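Local coordinates for protein cysteine protease (Xylella fastidiosa, PDB 3OIS) that probably cleaves peptide bonds as a cysteine protease of the papain (C1) family, and binds uridine diphosphate in the crystal, at residues A[30-41]-A[120-128]; A[203-213]-A[231-241]. One frame throughout, in Å; residues are numbered along the deposited sequence. Where two conformers were deposited one is given.

Interaction 1: residues A[30-41]-A[120-128]. With UDP (uridine-5'-diphosphate), chain E.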
loop_
_atom_site.group_PDB
_atom_site.type_symbol
_atom_site.label_atom_id
_atom_site.label_comp_id
_atom_site.label_asym_id
_atom_site.label_seq_id
_atom_site.Cartn_x
_atom_site.Cartn_y
_atom_site.Cartn_z
ATOM N N LYS A 30 -10.426 10.098 -3.789
ATOM C CA LYS A 30 -9.283 9.336 -4.223
ATOM C C LYS A 30 -7.974 10.056 -3.885
ATOM O O LYS A 30 -6.951 9.373 -3.724
ATOM C CB LYS A 30 -9.375 9.073 -5.742
ATOM C CG LYS A 30 -10.608 8.220 -6.118
ATOM C CD LYS A 30 -10.265 6.704 -5.967
ATOM C CE LYS A 30 -11.533 5.832 -6.087
ATOM N NZ LYS A 30 -11.206 4.369 -5.961
ATOM N N SER A 31 -7.979 11.413 -3.870
ATOM C CA SER A 31 -6.703 12.187 -3.557
ATOM C C SER A 31 -6.224 11.762 -2.224
ATOM O O SER A 31 -6.959 11.875 -1.243
ATOM C CB SER A 31 -6.979 13.720 -3.515
ATOM O OG SER A 31 -6.749 14.224 -4.793
ATOM N N GLY A 32 -4.987 11.237 -2.127
ATOM C CA GLY A 32 -4.506 10.772 -0.842
ATOM C C GLY A 32 -4.858 9.344 -0.427
ATOM O O GLY A 32 -4.335 8.799 0.551
ATOM N N TYR A 33 -5.802 8.730 -1.183
ATOM C CA TYR A 33 -6.290 7.360 -0.940
ATOM C C TYR A 33 -6.025 6.515 -2.195
ATOM O O TYR A 33 -4.898 6.534 -2.700
ATOM C CB TYR A 33 -7.779 7.368 -0.599
ATOM C CG TYR A 33 -8.109 8.156 0.618
ATOM C CD1 TYR A 33 -7.305 8.057 1.769
ATOM C CD2 TYR A 33 -9.323 8.903 0.698
ATOM C CE1 TYR A 33 -7.607 8.788 2.888
ATOM C CE2 TYR A 33 -9.640 9.639 1.875
ATOM C CZ TYR A 33 -8.788 9.577 2.934
ATOM O OH TYR A 33 -9.124 10.320 4.087
ATOM N N GLY A 34 -6.997 5.719 -2.635
ATOM C CA GLY A 34 -6.759 4.986 -3.865
ATOM C C GLY A 34 -6.959 3.478 -3.870
ATOM O O GLY A 34 -6.649 2.797 -4.869
ATOM N N TYR A 35 -7.354 2.911 -2.748
ATOM C CA TYR A 35 -7.541 1.468 -2.697
ATOM C C TYR A 35 -8.983 1.113 -3.130
ATOM O O TYR A 35 -9.930 1.673 -2.630
ATOM C CB TYR A 35 -7.333 1.031 -1.227
ATOM C CG TYR A 35 -7.940 -0.304 -0.826
ATOM C CD1 TYR A 35 -7.487 -1.545 -1.360
ATOM C CD2 TYR A 35 -8.988 -0.339 0.095
ATOM C CE1 TYR A 35 -8.055 -2.807 -0.931
ATOM C CE2 TYR A 35 -9.560 -1.591 0.505
ATOM C CZ TYR A 35 -9.100 -2.796 -0.019
ATOM O OH TYR A 35 -9.674 -4.013 0.465
ATOM N N ILE A 36 -9.088 0.155 -4.047
ATOM C CA ILE A 36 -10.394 -0.438 -4.414
ATOM C C ILE A 36 -10.290 -1.896 -3.992
ATOM O O ILE A 36 -9.232 -2.526 -4.234
ATOM C CB ILE A 36 -10.501 -0.450 -5.956
ATOM C CG1 ILE A 36 -10.425 0.966 -6.678
ATOM C CG2 ILE A 36 -11.906 -1.173 -6.309
ATOM C CD1 ILE A 36 -10.245 0.923 -8.370
ATOM N N PRO A 37 -11.301 -2.458 -3.306
ATOM C CA PRO A 37 -11.208 -3.850 -2.905
ATOM C C PRO A 37 -10.922 -4.778 -4.078
ATOM O O PRO A 37 -11.448 -4.613 -5.162
ATOM C CB PRO A 37 -12.602 -4.127 -2.294
ATOM C CG PRO A 37 -13.032 -2.722 -1.805
ATOM C CD PRO A 37 -12.614 -1.869 -2.989
ATOM N N ASP A 38 -10.101 -5.810 -3.836
ATOM C CA ASP A 38 -9.740 -6.762 -4.880
ATOM C C ASP A 38 -11.011 -7.554 -5.269
ATOM O O ASP A 38 -11.696 -8.057 -4.391
ATOM C CB ASP A 38 -8.812 -7.878 -4.323
ATOM C CG ASP A 38 -7.340 -7.502 -4.231
ATOM O OD1 ASP A 38 -6.930 -6.455 -4.766
ATOM O OD2 ASP A 38 -6.585 -8.376 -3.678
ATOM N N ILE A 39 -11.155 -7.813 -6.563
ATOM C CA ILE A 39 -12.057 -8.940 -7.055
ATOM C C ILE A 39 -11.383 -10.219 -6.551
ATOM O O ILE A 39 -10.140 -10.349 -6.648
ATOM C CB ILE A 39 -12.215 -8.950 -8.599
ATOM C CG1 ILE A 39 -13.133 -10.115 -9.038
ATOM C CG2 ILE A 39 -10.858 -9.026 -9.346
ATOM C CD1 ILE A 39 -13.398 -10.116 -10.578
ATOM N N ALA A 40 -12.177 -11.157 -5.984
ATOM C CA ALA A 40 -11.572 -12.409 -5.508
ATOM C C ALA A 40 -11.222 -13.348 -6.664
ATOM O O ALA A 40 -11.925 -13.344 -7.700
ATOM C CB ALA A 40 -12.505 -13.108 -4.561
ATOM N N ASP A 41 -10.148 -14.098 -6.493
ATOM C CA ASP A 41 -9.740 -15.084 -7.445
ATOM C C ASP A 41 -9.420 -16.344 -6.593
ATOM O O ASP A 41 -8.530 -16.306 -5.779
ATOM C CB ASP A 41 -8.516 -14.568 -8.263
ATOM C CG ASP A 41 -8.054 -15.497 -9.418
ATOM O OD1 ASP A 41 -8.309 -16.705 -9.440
ATOM O OD2 ASP A 41 -7.414 -14.973 -10.323
ATOM N N TYR A 120 -7.679 8.992 -15.663
ATOM C CA TYR A 120 -8.498 9.367 -14.527
ATOM C C TYR A 120 -7.819 8.895 -13.215
ATOM O O TYR A 120 -7.052 7.906 -13.263
ATOM C CB TYR A 120 -9.847 8.654 -14.782
ATOM C CG TYR A 120 -10.443 9.167 -16.106
ATOM C CD1 TYR A 120 -11.247 10.321 -16.107
ATOM C CD2 TYR A 120 -10.180 8.517 -17.333
ATOM C CE1 TYR A 120 -11.777 10.840 -17.313
ATOM C CE2 TYR A 120 -10.697 9.024 -18.542
ATOM C CZ TYR A 120 -11.473 10.194 -18.522
ATOM O OH TYR A 120 -11.990 10.709 -19.675
ATOM N N ASP A 121 -8.113 9.530 -12.085
ATOM C CA ASP A 121 -7.466 9.140 -10.837
ATOM C C ASP A 121 -8.411 8.081 -10.228
ATOM O O ASP A 121 -9.140 8.309 -9.244
ATOM C CB ASP A 121 -7.331 10.397 -9.955
ATOM C CG ASP A 121 -6.386 10.199 -8.810
ATOM O OD1 ASP A 121 -5.620 9.227 -8.825
ATOM O OD2 ASP A 121 -6.440 11.050 -7.877
ATOM N N SER A 122 -8.368 6.862 -10.765
ATOM C CA SER A 122 -9.345 5.890 -10.418
ATOM C C SER A 122 -8.983 5.128 -9.167
ATOM O O SER A 122 -9.811 4.394 -8.641
ATOM C CB SER A 122 -9.509 4.926 -11.592
ATOM O OG SER A 122 -8.243 4.297 -11.813
ATOM N N GLY A 123 -7.715 5.213 -8.724
ATOM C CA GLY A 123 -7.243 4.263 -7.687
ATOM C C GLY A 123 -7.032 2.873 -8.360
ATOM O O GLY A 123 -7.005 2.799 -9.615
ATOM N N ALA A 124 -6.821 1.841 -7.556
ATOM C CA ALA A 124 -6.443 0.533 -8.056
ATOM C C ALA A 124 -6.646 -0.551 -6.986
ATOM O O ALA A 124 -6.697 -0.255 -5.756
ATOM C CB ALA A 124 -4.914 0.592 -8.519
ATOM N N MET A 125 -6.743 -1.801 -7.449
ATOM C CA MET A 125 -6.768 -2.946 -6.566
ATOM C C MET A 125 -5.313 -3.333 -6.312
ATOM O O MET A 125 -4.471 -3.286 -7.207
ATOM C CB MET A 125 -7.495 -4.124 -7.242
ATOM C CG MET A 125 -8.969 -3.807 -7.503
ATOM S SD MET A 125 -9.625 -5.262 -8.465
ATOM C CE MET A 125 -11.347 -4.715 -8.562
ATOM N N ILE A 126 -5.027 -3.657 -5.062
ATOM C CA ILE A 126 -3.695 -4.231 -4.691
ATOM C C ILE A 126 -3.275 -5.372 -5.593
ATOM O O ILE A 126 -2.109 -5.402 -6.102
ATOM C CB ILE A 126 -3.667 -4.660 -3.220
ATOM C CG1 ILE A 126 -3.919 -3.363 -2.413
ATOM C CG2 ILE A 126 -2.224 -5.261 -2.908
ATOM C CD1 ILE A 126 -4.167 -3.698 -0.969
ATOM N N ARG A 127 -4.238 -6.239 -5.895
ATOM C CA ARG A 127 -3.897 -7.404 -6.680
ATOM C C ARG A 127 -3.395 -7.005 -8.073
ATOM O O ARG A 127 -2.584 -7.727 -8.707
ATOM C CB ARG A 127 -5.055 -8.391 -6.775
ATOM C CG ARG A 127 -6.238 -7.911 -7.742
ATOM C CD ARG A 127 -7.412 -8.958 -7.869
ATOM N NE ARG A 127 -6.733 -10.132 -8.263
ATOM C CZ ARG A 127 -6.650 -11.273 -7.561
ATOM N NH1 ARG A 127 -7.476 -11.570 -6.517
ATOM N NH2 ARG A 127 -5.769 -12.182 -7.999
ATOM N N ASP A 128 -3.847 -5.865 -8.576
ATOM C CA ASP A 128 -3.421 -5.413 -9.895
ATOM C C ASP A 128 -2.023 -4.728 -9.841
ATOM O O ASP A 128 -1.204 -4.929 -10.713
ATOM C CB ASP A 128 -4.441 -4.401 -10.466
ATOM C CG ASP A 128 -5.721 -5.096 -10.884
ATOM O OD1 ASP A 128 -5.682 -6.356 -11.063
ATOM O OD2 ASP A 128 -6.746 -4.394 -11.052
HETATM N N1 UDP E . -1.205 -16.303 -8.405
HETATM C C2 UDP E . -0.917 -15.999 -7.104
HETATM N N3 UDP E . 0.417 -15.837 -6.749
HETATM C C4 UDP E . 1.413 -15.968 -7.663
HETATM C C5 UDP E . 1.133 -16.323 -8.996
HETATM C C6 UDP E . -0.221 -16.373 -9.357
HETATM O O2 UDP E . -1.753 -15.853 -6.269
HETATM O O4 UDP E . 2.603 -15.891 -7.218
HETATM C "C1'" UDP E . -2.651 -16.591 -8.701
HETATM C "C2'" UDP E . -3.534 -15.362 -8.736
HETATM O "O2'" UDP E . -4.829 -15.829 -8.362
HETATM C "C3'" UDP E . -3.494 -15.090 -10.188
HETATM C "C4'" UDP E . -3.599 -16.507 -10.793
HETATM O "O4'" UDP E . -2.777 -17.321 -9.929
HETATM O "O3'" UDP E . -4.671 -14.351 -10.505
HETATM C "C5'" UDP E . -3.146 -16.505 -12.250
HETATM O "O5'" UDP E . -1.772 -16.123 -12.255
HETATM P PA UDP E . -0.817 -16.341 -13.430
HETATM O O1A UDP E . 0.409 -15.516 -13.363
HETATM O O2A UDP E . -0.598 -17.794 -13.682
HETATM O O3A UDP E . -1.781 -15.762 -14.609
HETATM P PB UDP E . -1.558 -15.321 -16.148
HETATM O O1B UDP E . -2.556 -16.034 -16.937
HETATM O O2B UDP E . -1.699 -13.888 -16.113
HETATM O O3B UDP E . -0.189 -15.648 -16.663
HETATM O O HOH W 1 -7.168 -4.183 -3.473
#
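A short parallel strand pairing joins Gly-34, Tyr-35 and Ile-36 to Ala-124, and the chain runs on from it to the UDP pocket. Ala-124 N donates to Gly-34 O at 2.9 Å, and Ala-124 O accepts Ile-36 N at 3.0 Å. Before the strand, the Lys-30 chain bends at its second torsion (chi2 -85°) and lays its CD and CE along the Ser-122 carbonyl. NZ then bonds Ser-122 O at 3.0 Å, from above the carbonyl plane. Ile-36 CB packs on Met-125 CG. Past them, the Met-125 chain is extended, and its sulfur takes a weak bond from Ile-39 N.

Asp-38 meets the first turn of helix 126-135. Its OD1 accepts Arg-127 N at 2.9 Å on the syn side. A water bridges OD1, Ile-36 O and Ile-126 N. The other oxygen, OD2, is held by Arg-186 and Trp-284.

Arg-127 CG stands between its backbone N and carbonyl carbon (chi1 74°), which sets CG against the Asp-38 carboxylate, beside CB. The chain runs straight through chi2 and bends at chi3, and NH1 reaches Ile-39 O at 2.9 Å. NH2 forms a salt bridge with Asp-44. Asp-41 OD2 lies 4.0 Å from Arg-127 NH2, a long salt bridge of charge alone, for the oxygen lies well out of the guanidinium plane. OD2 also pairs with Arg-43 and accepts UDP O3' at 2.8 Å.

Asp-38 therefore puts negative charge at a helix start, which would probably favour its ionised form. The arginines around Asp-41 may likewise favour the carboxylate that grips the ribose.

Interaction 2: residues A[203-213]-A[231-241]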
loop_
_atom_site.group_PDB
_atom_site.type_symbol
_atom_site.label_atom_id
_atom_site.label_comp_id
_atom_site.label_asym_id
_atom_site.label_seq_id
_atom_site.Cartn_x
_atom_site.Cartn_y
_atom_site.Cartn_z
ATOM N N PRO A 203 7.113 -7.811 5.834
ATOM C CA PRO A 203 5.994 -6.847 5.869
ATOM C C PRO A 203 4.860 -7.345 4.956
ATOM O O PRO A 203 5.100 -8.141 4.034
ATOM C CB PRO A 203 6.586 -5.618 5.191
ATOM C CG PRO A 203 7.931 -5.743 5.354
ATOM C CD PRO A 203 8.200 -7.248 5.039
ATOM N N PHE A 204 3.663 -6.743 5.156
ATOM C CA PHE A 204 2.572 -7.055 4.197
ATOM C C PHE A 204 1.831 -5.768 3.880
ATOM O O PHE A 204 1.900 -4.795 4.641
ATOM C CB PHE A 204 1.624 -8.122 4.846
ATOM C CG PHE A 204 1.044 -7.720 6.150
ATOM C CD1 PHE A 204 -0.126 -6.952 6.226
ATOM C CD2 PHE A 204 1.565 -8.234 7.343
ATOM C CE1 PHE A 204 -0.646 -6.564 7.459
ATOM C CE2 PHE A 204 0.971 -7.886 8.615
ATOM C CZ PHE A 204 -0.155 -7.082 8.641
ATOM N N VAL A 205 1.192 -5.768 2.715
ATOM C CA VAL A 205 0.353 -4.640 2.324
ATOM C C VAL A 205 -1.066 -5.053 2.525
ATOM O O VAL A 205 -1.377 -6.241 2.447
ATOM C CB VAL A 205 0.507 -4.213 0.849
ATOM C CG1 VAL A 205 1.875 -3.575 0.626
ATOM C CG2 VAL A 205 0.194 -5.383 -0.086
ATOM N N PHE A 206 -1.897 -4.063 2.889
ATOM C CA PHE A 206 -3.330 -4.309 2.992
ATOM C C PHE A 206 -4.100 -3.056 2.811
ATOM O O PHE A 206 -3.523 -1.971 2.732
ATOM C CB PHE A 206 -3.677 -4.948 4.337
ATOM C CG PHE A 206 -3.574 -4.006 5.501
ATOM C CD1 PHE A 206 -2.284 -3.657 6.017
ATOM C CD2 PHE A 206 -4.703 -3.443 6.048
ATOM C CE1 PHE A 206 -2.212 -2.763 7.149
ATOM C CE2 PHE A 206 -4.676 -2.537 7.135
ATOM C CZ PHE A 206 -3.420 -2.215 7.727
ATOM N N GLY A 207 -5.420 -3.218 2.659
ATOM C CA GLY A 207 -6.331 -2.131 2.337
ATOM C C GLY A 207 -7.241 -1.906 3.533
ATOM O O GLY A 207 -7.562 -2.839 4.305
ATOM N N PHE A 208 -7.697 -0.700 3.775
ATOM C CA PHE A 208 -8.658 -0.547 4.820
ATOM C C PHE A 208 -9.593 0.655 4.578
ATOM O O PHE A 208 -9.255 1.603 3.809
ATOM C CB PHE A 208 -7.960 -0.427 6.207
ATOM C CG PHE A 208 -7.063 0.782 6.390
ATOM C CD1 PHE A 208 -5.733 0.822 5.872
ATOM C CD2 PHE A 208 -7.520 1.878 7.144
ATOM C CE1 PHE A 208 -4.888 1.939 6.167
ATOM C CE2 PHE A 208 -6.675 2.980 7.439
ATOM C CZ PHE A 208 -5.382 3.029 6.905
ATOM N N SER A 209 -10.728 0.656 5.260
ATOM C CA SER A 209 -11.605 1.841 5.179
ATOM C C SER A 209 -11.145 2.876 6.150
ATOM O O SER A 209 -10.889 2.542 7.330
ATOM C CB SER A 209 -13.045 1.440 5.497
ATOM O OG SER A 209 -13.514 0.614 4.425
ATOM N N VAL A 210 -11.179 4.108 5.693
ATOM C CA VAL A 210 -10.758 5.288 6.492
ATOM C C VAL A 210 -11.963 6.096 6.933
ATOM O O VAL A 210 -12.857 6.334 6.100
ATOM C CB VAL A 210 -9.806 6.194 5.675
ATOM C CG1 VAL A 210 -9.527 7.530 6.419
ATOM C CG2 VAL A 210 -8.577 5.435 5.334
ATOM N N TYR A 211 -12.049 6.470 8.243
ATOM C CA TYR A 211 -13.234 7.193 8.766
ATOM C C TYR A 211 -12.803 8.579 9.260
ATOM O O TYR A 211 -11.594 8.813 9.551
ATOM C CB TYR A 211 -13.845 6.402 9.937
ATOM C CG TYR A 211 -14.593 5.197 9.433
ATOM C CD1 TYR A 211 -16.006 5.256 9.309
ATOM C CD2 TYR A 211 -13.931 4.060 9.007
ATOM C CE1 TYR A 211 -16.697 4.174 8.866
ATOM C CE2 TYR A 211 -14.636 2.975 8.544
ATOM C CZ TYR A 211 -16.021 3.043 8.484
ATOM O OH TYR A 211 -16.742 1.996 7.962
ATOM N N ASN A 212 -13.797 9.483 9.363
ATOM C CA ASN A 212 -13.481 10.868 9.770
ATOM C C ASN A 212 -12.938 10.904 11.235
ATOM O O ASN A 212 -12.339 11.903 11.654
ATOM C CB ASN A 212 -14.742 11.722 9.694
ATOM C CG ASN A 212 -15.711 11.385 10.805
ATOM O OD1 ASN A 212 -16.017 10.226 11.049
ATOM N ND2 ASN A 212 -16.144 12.404 11.560
ATOM N N SER A 213 -13.114 9.825 11.991
ATOM C CA SER A 213 -12.592 9.844 13.393
ATOM C C SER A 213 -11.048 9.842 13.429
ATOM O O SER A 213 -10.398 10.178 14.470
ATOM C CB SER A 213 -13.138 8.683 14.165
ATOM O OG SER A 213 -13.099 7.445 13.481
ATOM N N ASP A 231 -19.417 7.599 12.990
ATOM C CA ASP A 231 -18.374 8.194 12.183
ATOM C C ASP A 231 -18.820 8.197 10.739
ATOM O O ASP A 231 -19.888 7.628 10.395
ATOM C CB ASP A 231 -17.091 7.360 12.289
ATOM C CG ASP A 231 -16.401 7.475 13.641
ATOM O OD1 ASP A 231 -16.709 8.454 14.363
ATOM O OD2 ASP A 231 -15.531 6.601 13.884
ATOM N N THR A 232 -18.065 8.827 9.870
ATOM C CA THR A 232 -18.340 8.737 8.402
ATOM C C THR A 232 -17.197 8.077 7.603
ATOM O O THR A 232 -16.004 8.360 7.786
ATOM C CB THR A 232 -18.729 10.129 7.821
ATOM O OG1 THR A 232 -18.608 10.184 6.371
ATOM C CG2 THR A 232 -17.888 11.172 8.432
ATOM N N LEU A 233 -17.557 7.188 6.691
ATOM C CA LEU A 233 -16.579 6.616 5.758
ATOM C C LEU A 233 -16.084 7.678 4.816
ATOM O O LEU A 233 -16.901 8.364 4.117
ATOM C CB LEU A 233 -17.255 5.438 4.996
ATOM C CG LEU A 233 -16.342 4.751 3.911
ATOM C CD1 LEU A 233 -15.198 4.049 4.581
ATOM C CD2 LEU A 233 -17.202 3.640 3.203
ATOM N N GLU A 234 -14.771 7.867 4.771
ATOM C CA GLU A 234 -14.111 8.828 3.843
ATOM C C GLU A 234 -13.440 8.222 2.610
ATOM O O GLU A 234 -13.241 8.902 1.562
ATOM C CB GLU A 234 -13.044 9.648 4.579
ATOM C CG GLU A 234 -13.636 10.422 5.814
ATOM C CD GLU A 234 -14.710 11.447 5.404
ATOM O OE1 GLU A 234 -14.560 12.135 4.366
ATOM O OE2 GLU A 234 -15.721 11.555 6.080
ATOM N N GLY A 235 -13.014 6.973 2.707
ATOM C CA GLY A 235 -12.342 6.414 1.505
ATOM C C GLY A 235 -11.640 5.101 1.857
ATOM O O GLY A 235 -11.744 4.669 2.974
ATOM N N GLY A 236 -11.013 4.510 0.846
ATOM C CA GLY A 236 -10.278 3.263 0.913
ATOM C C GLY A 236 -8.793 3.557 0.762
ATOM O O GLY A 236 -8.412 4.178 -0.222
ATOM N N HIS A 237 -7.998 3.084 1.732
ATOM C CA HIS A 237 -6.554 3.358 1.721
ATOM C C HIS A 237 -5.794 2.048 1.745
ATOM O O HIS A 237 -6.390 1.034 2.107
ATOM C CB HIS A 237 -6.137 4.268 2.898
ATOM C CG HIS A 237 -4.837 4.944 2.673
ATOM N ND1 HIS A 237 -3.922 5.244 3.673
ATOM C CD2 HIS A 237 -4.310 5.418 1.533
ATOM C CE1 HIS A 237 -2.893 5.871 3.142
ATOM N NE2 HIS A 237 -3.095 5.977 1.842
ATOM N N ALA A 238 -4.506 2.078 1.391
ATOM C CA ALA A 238 -3.671 0.844 1.463
ATOM C C ALA A 238 -2.301 1.283 1.914
ATOM O O ALA A 238 -1.834 2.372 1.525
ATOM C CB ALA A 238 -3.594 0.148 0.121
ATOM N N VAL A 239 -1.726 0.439 2.800
ATOM C CA VAL A 239 -0.413 0.807 3.405
ATOM C C VAL A 239 0.414 -0.448 3.551
ATOM O O VAL A 239 -0.041 -1.566 3.334
ATOM C CB VAL A 239 -0.647 1.412 4.826
ATOM C CG1 VAL A 239 -1.422 2.728 4.713
ATOM C CG2 VAL A 239 -1.443 0.441 5.693
ATOM N N LEU A 240 1.689 -0.256 3.888
ATOM C CA LEU A 240 2.581 -1.365 4.274
ATOM C C LEU A 240 2.576 -1.480 5.821
ATOM O O LEU A 240 2.805 -0.476 6.537
ATOM C CB LEU A 240 4.013 -1.067 3.768
ATOM C CG LEU A 240 5.010 -2.243 4.023
ATOM C CD1 LEU A 240 4.776 -3.316 2.907
ATOM C CD2 LEU A 240 6.467 -1.671 3.964
ATOM N N CYS A 241 2.347 -2.693 6.355
ATOM C CA CYS A 241 2.450 -2.896 7.778
ATOM C C CYS A 241 3.844 -3.415 8.154
ATOM O O CYS A 241 4.359 -4.294 7.520
ATOM C CB CYS A 241 1.395 -3.956 8.189
ATOM S SG CYS A 241 1.432 -4.308 9.973
HETATM O O HOH W 2 -17.948 10.934 14.099
#
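Asp-231 and Ser-213 meet at one end of an antiparallel strand pair, 204-211 with 233-245, in the large sheet of the papain fold. Asp-231 OD2 accepts Ser-213 OG at 2.6 Å, from above the carboxylate plane, and also Thr-228 N. Thr-232 N gives a bond to Asn-212 OD1 at 2.7 Å, while Thr-232 O accepts Asn-212 N.

Leu-233 lies over a face of the Tyr-211 ring, with its CA 4.2 Å from the centroid. Its CD1 also reaches Ser-209 CB. Glu-234 and Gly-235 both face Val-210, forming a classic beta bulge. Glu-234 N bonds Val-210 O at 2.8 Å; the bond from Gly-235 N to the same oxygen is weak. The register then settles, and Gly-236 faces Ser-209. His-237 exchanges two backbone bonds with Phe-208, and its CB packs against Val-210 CG2. Ala-238 pairs with Gly-207.

Val-239 sends CG2 to CE1 of both Phe-206, at 3.6 Å, and Phe-208. Leu-240 points to the other face of the sheet, where CD1 meets Pro-203 CB. Cys-241 N bonds Phe-204 O almost straight, with 172° at the hydrogen. Phe-204 has chi1 near 57°, which leans its ring over Cys-241. There Cys-241 CB sits 3.7 Å from the ring centroid in a CH-pi contact, and SG lies obliquely beside it, 3.5 Å from Phe-204 CZ.

The two contacts touch directly: Tyr-35 N probably bonds Gly-236 O at 3.0 Å, so the short parallel pair of interaction 1 abuts the long strand 233-245 of interaction 2. Both also pack on helix 78-93 and strand 280-287. Interaction 2 is the more buried. Regular backbone bonds and apolar side chains carry its middle, and polar pairs gather at its surface end near Asp-231. Interaction 1 is half buried, with few strand bonds. Charged groups and a bridging water supply many of its bonds, and it opens onto UDP. Interaction 2 lies farther off; the side chain of Val-205 is about 12 Å from the bound UDP.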